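Local coordinates for hemagglutinin (Pseudomonas aeruginosa, PDB 6D7Y), which forms the toxic C-terminal tip of the contact-dependent growth inhibition protein CdiA, which probably arrests competing bacteria unless bound by its immunity protein, at residues A[47-50]-A[51-55]; A[64-67]-A[68-72]. All blocks are in the same frame, centred on the assembly; numbering follows the deposited sequence.

Contact 1 of 2, residues A[47-50]-A[51-55]; sequences AMKH and FKEIV
Lys49 NZ reaches Glu53 OE2 at 2.7 Å, a salt bridge spanning one turn of the helix. The ammonium group meets OE2 from above the carboxylate plane, about 37° out of it, and the two side chains come together at a slant. Lys49 runs extended as far as CE and bends only at its last torsion (chi4 57°), which turns NZ onto the oxygen. Glu53 lays its methylene chain back over the preceding turn, with CG 3.3 Å from Lys49 O. Its other oxygen, OE1, is held by Arg81 in a second salt bridge, so the carboxylate is shared between two cations. The same Arg81 NH1 is hydrogen-bonded to His50 ND1, and the His50 ring packs edge-to-face against Trp33.

Beneath these side chains runs the i to i+4 ladder of an alpha helix, here part of helix 40-56. Phe51 N, Lys52 N, Glu53 N and Ile54 N bond in turn to the carbonyl oxygens of Ala47, Met48, Lys49 and His50. The last of these bonds measures 2.9 Å from Ile54 N to His50 O, and Ile54 CG1 also lies against that oxygen.

An apolar pair occupies another part of the helix surface. Met48, a selenomethionine, lies alongside Phe51, both pointing the same way. Bends at chi2 and chi3 fold the selenomethionine chain back, bringing CE to 3.8 Å from Phe51 CD2. The selenium sits 5.2 Å from the centroid of the Phe51 ring and 40° off its normal, an oblique Met-aromatic contact. Val55 CG2 lies over one face of that ring, offset toward its rim, whereas Leu5, Ile18 and Val83 contribute further packing around Phe51. Met48 CE also approaches the aliphatic CE of Lys52 at 4.1 Å.

Contact 2 of 2, residues A[64-67]-A[68-72]; sequences TMNE and KGITF
Thr64 and Phe72 join their backbones through two hydrogen bonds, Thr64 N to Phe72 O and Phe72 N to Thr64 O, the hydrogen-bonded antiparallel pair of a beta hairpin. Met65 and Thr71 form the next, non-hydrogen-bonded pair. Toward the tip, Asn66 N bonds to Ile70 O, and Gly69 N closes a type I turn from Asn66 to Gly69 on Asn66 O at 3.1 Å. Gly69, with its positive phi of 79°, is the G1 bulge residue. Weaker CA-H...O contacts add to the pairing, including Thr71 CA to Thr64 O.

Asn66 supplies the polar side-chain grip. Its CG stands between the backbone N and the carbonyl carbon (chi1 66°), which carries the amide over the turn. OD1 accepts from Lys68 N at 2.8 Å, an Asx turn, and from Ile70 N at 3.2 Å, the two donors approaching from opposite faces of the amide plane. The Lys68 bond is the more bent, with 137° at its hydrogen. Two backbone N-H groups thus fix the rotation of the amide.

Packing differs on the two faces of the hairpin. On the Met65 and Thr71 face, the selenomethionine chain crosses the threonine, with CE 3.3 Å from Thr71 OG1 and 3.6 Å from Gly69 O. On the face bearing Phe72, Asn66 ND2 lies at the ring's edge, near its plane and 4.0 Å from Phe72 CE2.

Overall arrangement
Contact 1 precedes contact 2 along the chain: helix 40-56 is followed by strand 62-65, which turns back into strand 71-76. The contact centres are 23 Å apart, on opposite sides of the chain's centre, and their nearest atoms remain about 12 Å from each other. Both relate to strand 82-86 of the four-stranded antiparallel sheet: Phe51 and Ile54 of the helix pack on Val83, while Phe72 touches Arg84 and Asn86. Contact 1 is thus partly buried where helix and sheet meet, whereas contact 2 forms a surface hairpin tip. The pair illustrates how one small toxin domain combines a helix-sheet interface with a projecting turn.

Contact 1 of 2, residues A[47-50]-A[51-55]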
loop_
_atom_site.group_PDB
_atom_site.type_symbol
_atom_site.label_atom_id
_atom_site.label_comp_id
_atom_site.label_asym_id
_atom_site.label_seq_id
_atom_site.Cartn_x
_atom_site.Cartn_y
_atom_site.Cartn_z
ATOM N N ALA A 47 -5.421 1.921 6.269
ATOM C CA ALA A 47 -4.406 1.448 5.331
ATOM C C ALA A 47 -3.859 0.083 5.755
ATOM O O ALA A 47 -3.575 -0.764 4.904
ATOM C CB ALA A 47 -3.306 2.480 5.181
HETATM N N MSE A 48 -3.731 -0.133 7.065
HETATM C CA MSE A 48 -3.250 -1.402 7.590
HETATM C C MSE A 48 -4.272 -2.474 7.328
HETATM O O MSE A 48 -3.906 -3.640 7.142
HETATM C CB MSE A 48 -2.926 -1.312 9.080
HETATM C CG MSE A 48 -1.607 -0.588 9.347
HETATM SE SE MSE A 48 -0.017 -1.458 8.532
HETATM C CE MSE A 48 -0.458 -3.315 9.030
ATOM N N LYS A 49 -5.554 -2.102 7.313
ATOM C CA LYS A 49 -6.631 -3.060 7.014
ATOM C C LYS A 49 -6.450 -3.578 5.577
ATOM O O LYS A 49 -6.462 -4.799 5.346
ATOM C CB LYS A 49 -8.013 -2.428 7.206
ATOM C CG LYS A 49 -9.187 -3.295 6.772
ATOM C CD LYS A 49 -10.520 -2.635 7.097
ATOM C CE LYS A 49 -11.658 -3.228 6.270
ATOM N NZ LYS A 49 -11.815 -4.698 6.425
ATOM N N HIS A 50 -6.284 -2.653 4.633
ATOM C CA HIS A 50 -6.034 -3.027 3.226
ATOM C C HIS A 50 -4.785 -3.882 3.085
ATOM O O HIS A 50 -4.788 -4.885 2.397
ATOM C CB HIS A 50 -5.829 -1.809 2.345
ATOM C CG HIS A 50 -7.089 -1.103 1.966
ATOM N ND1 HIS A 50 -7.948 -1.594 1.009
ATOM C CD2 HIS A 50 -7.585 0.101 2.334
ATOM C CE1 HIS A 50 -8.936 -0.738 0.829
ATOM N NE2 HIS A 50 -8.739 0.299 1.622
ATOM N N PHE A 51 -3.708 -3.448 3.723
ATOM C CA PHE A 51 -2.457 -4.171 3.690
ATOM C C PHE A 51 -2.654 -5.635 4.110
ATOM O O PHE A 51 -2.281 -6.553 3.372
ATOM C CB PHE A 51 -1.438 -3.479 4.586
ATOM C CG PHE A 51 -0.112 -4.156 4.617
ATOM C CD1 PHE A 51 0.777 -3.995 3.570
ATOM C CD2 PHE A 51 0.249 -4.961 5.693
ATOM C CE1 PHE A 51 2.010 -4.610 3.587
ATOM C CE2 PHE A 51 1.487 -5.586 5.720
ATOM C CZ PHE A 51 2.363 -5.402 4.663
ATOM N N LYS A 52 -3.233 -5.844 5.290
ATOM C CA LYS A 52 -3.492 -7.203 5.790
ATOM C C LYS A 52 -4.398 -8.006 4.856
ATOM O O LYS A 52 -4.200 -9.211 4.679
ATOM C CB LYS A 52 -4.068 -7.181 7.204
ATOM C CG LYS A 52 -3.055 -6.758 8.247
ATOM C CD LYS A 52 -3.628 -6.836 9.653
ATOM C CE LYS A 52 -2.601 -6.389 10.689
ATOM N NZ LYS A 52 -1.359 -7.215 10.664
ATOM N N GLU A 53 -5.393 -7.351 4.274
ATOM C CA GLU A 53 -6.275 -8.026 3.317
ATOM C C GLU A 53 -5.514 -8.508 2.079
ATOM O O GLU A 53 -5.676 -9.658 1.651
ATOM C CB GLU A 53 -7.440 -7.131 2.907
ATOM C CG GLU A 53 -8.486 -6.967 4.013
ATOM C CD GLU A 53 -9.642 -6.046 3.653
ATOM O OE1 GLU A 53 -9.566 -5.322 2.642
ATOM O OE2 GLU A 53 -10.647 -6.042 4.402
ATOM N N ILE A 54 -4.668 -7.636 1.532
ATOM C CA ILE A 54 -3.871 -7.955 0.343
ATOM C C ILE A 54 -2.912 -9.110 0.619
ATOM O O ILE A 54 -2.735 -9.990 -0.219
ATOM C CB ILE A 54 -3.118 -6.700 -0.178
ATOM C CG1 ILE A 54 -4.134 -5.630 -0.612
ATOM C CG2 ILE A 54 -2.220 -7.061 -1.357
ATOM C CD1 ILE A 54 -3.571 -4.224 -0.777
ATOM N N VAL A 55 -2.298 -9.098 1.793
ATOM C CA VAL A 55 -1.384 -10.152 2.197
ATOM C C VAL A 55 -2.096 -11.508 2.340
ATOM O O VAL A 55 -1.556 -12.520 1.922
ATOM C CB VAL A 55 -0.682 -9.794 3.527
ATOM C CG1 VAL A 55 0.091 -10.977 4.091
ATOM C CG2 VAL A 55 0.238 -8.604 3.321
#

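Contact 2 of 2, residues A[64-67]-A[68-72]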
loop_
_atom_site.group_PDB
_atom_site.type_symbol
_atom_site.label_atom_id
_atom_site.label_comp_id
_atom_site.label_asym_id
_atom_site.label_seq_id
_atom_site.Cartn_x
_atom_site.Cartn_y
_atom_site.Cartn_z
ATOM N N THR A 64 9.746 -7.912 -9.417
ATOM C CA THR A 64 9.415 -7.217 -10.642
ATOM C C THR A 64 10.343 -6.029 -10.849
ATOM O O THR A 64 10.410 -5.151 -9.977
ATOM C CB THR A 64 7.951 -6.691 -10.552
ATOM O OG1 THR A 64 7.053 -7.772 -10.227
ATOM C CG2 THR A 64 7.504 -6.056 -11.856
HETATM N N MSE A 65 11.036 -5.990 -11.990
HETATM C CA MSE A 65 11.970 -4.898 -12.295
HETATM C C MSE A 65 11.339 -3.941 -13.256
HETATM O O MSE A 65 10.672 -4.344 -14.206
HETATM C CB MSE A 65 13.308 -5.419 -12.885
HETATM C CG MSE A 65 14.419 -4.358 -12.857
HETATM SE SE MSE A 65 16.022 -5.050 -13.793
HETATM C CE MSE A 65 17.200 -5.247 -12.223
ATOM N N ASN A 66 11.558 -2.647 -13.041
ATOM C CA ASN A 66 10.997 -1.643 -13.937
ATOM C C ASN A 66 12.033 -1.185 -14.967
ATOM O O ASN A 66 13.165 -1.679 -14.985
ATOM C CB ASN A 66 10.392 -0.476 -13.158
ATOM C CG ASN A 66 11.422 0.324 -12.395
ATOM O OD1 ASN A 66 12.579 0.412 -12.799
ATOM N ND2 ASN A 66 10.983 0.954 -11.300
ATOM N N GLU A 67 11.641 -0.249 -15.817
ATOM C CA GLU A 67 12.525 0.255 -16.872
ATOM C C GLU A 67 13.792 0.956 -16.391
ATOM O O GLU A 67 14.735 1.058 -17.147
ATOM C CB GLU A 67 11.760 1.199 -17.819
ATOM C CG GLU A 67 10.673 0.549 -18.669
ATOM C CD GLU A 67 11.199 -0.275 -19.843
ATOM O OE1 GLU A 67 12.403 -0.624 -19.874
ATOM O OE2 GLU A 67 10.391 -0.568 -20.753
ATOM N N LYS A 68 13.815 1.426 -15.153
ATOM C CA LYS A 68 14.990 2.118 -14.605
ATOM C C LYS A 68 15.905 1.209 -13.821
ATOM O O LYS A 68 16.836 1.675 -13.156
ATOM C CB LYS A 68 14.541 3.302 -13.741
ATOM C CG LYS A 68 13.807 4.371 -14.512
ATOM C CD LYS A 68 14.681 4.886 -15.648
ATOM C CE LYS A 68 14.026 5.987 -16.448
ATOM N NZ LYS A 68 13.924 7.253 -15.681
ATOM N N GLY A 69 15.640 -0.092 -13.889
ATOM C CA GLY A 69 16.447 -1.072 -13.190
ATOM C C GLY A 69 16.216 -1.258 -11.706
ATOM O O GLY A 69 17.056 -1.869 -11.034
ATOM N N ILE A 70 15.101 -0.753 -11.180
ATOM C CA ILE A 70 14.804 -0.915 -9.765
ATOM C C ILE A 70 13.835 -2.083 -9.642
ATOM O O ILE A 70 12.818 -2.147 -10.356
ATOM C CB ILE A 70 14.224 0.352 -9.132
ATOM C CG1 ILE A 70 15.102 1.548 -9.511
ATOM C CG2 ILE A 70 14.137 0.210 -7.605
ATOM C CD1 ILE A 70 14.645 2.856 -8.937
ATOM N N THR A 71 14.151 -2.983 -8.718
ATOM C CA THR A 71 13.354 -4.211 -8.487
ATOM C C THR A 71 12.595 -4.157 -7.172
ATOM O O THR A 71 13.122 -3.723 -6.156
ATOM C CB THR A 71 14.257 -5.466 -8.505
ATOM O OG1 THR A 71 15.036 -5.464 -9.695
ATOM C CG2 THR A 71 13.445 -6.744 -8.468
ATOM N N PHE A 72 11.342 -4.597 -7.208
ATOM C CA PHE A 72 10.492 -4.614 -6.042
ATOM C C PHE A 72 9.769 -5.948 -5.944
ATOM O O PHE A 72 9.711 -6.693 -6.925
ATOM C CB PHE A 72 9.400 -3.544 -6.135
ATOM C CG PHE A 72 9.889 -2.125 -6.239
ATOM C CD1 PHE A 72 10.365 -1.467 -5.137
ATOM C CD2 PHE A 72 9.794 -1.431 -7.434
ATOM C CE1 PHE A 72 10.789 -0.162 -5.227
ATOM C CE2 PHE A 72 10.205 -0.128 -7.531
ATOM C CZ PHE A 72 10.713 0.510 -6.426
#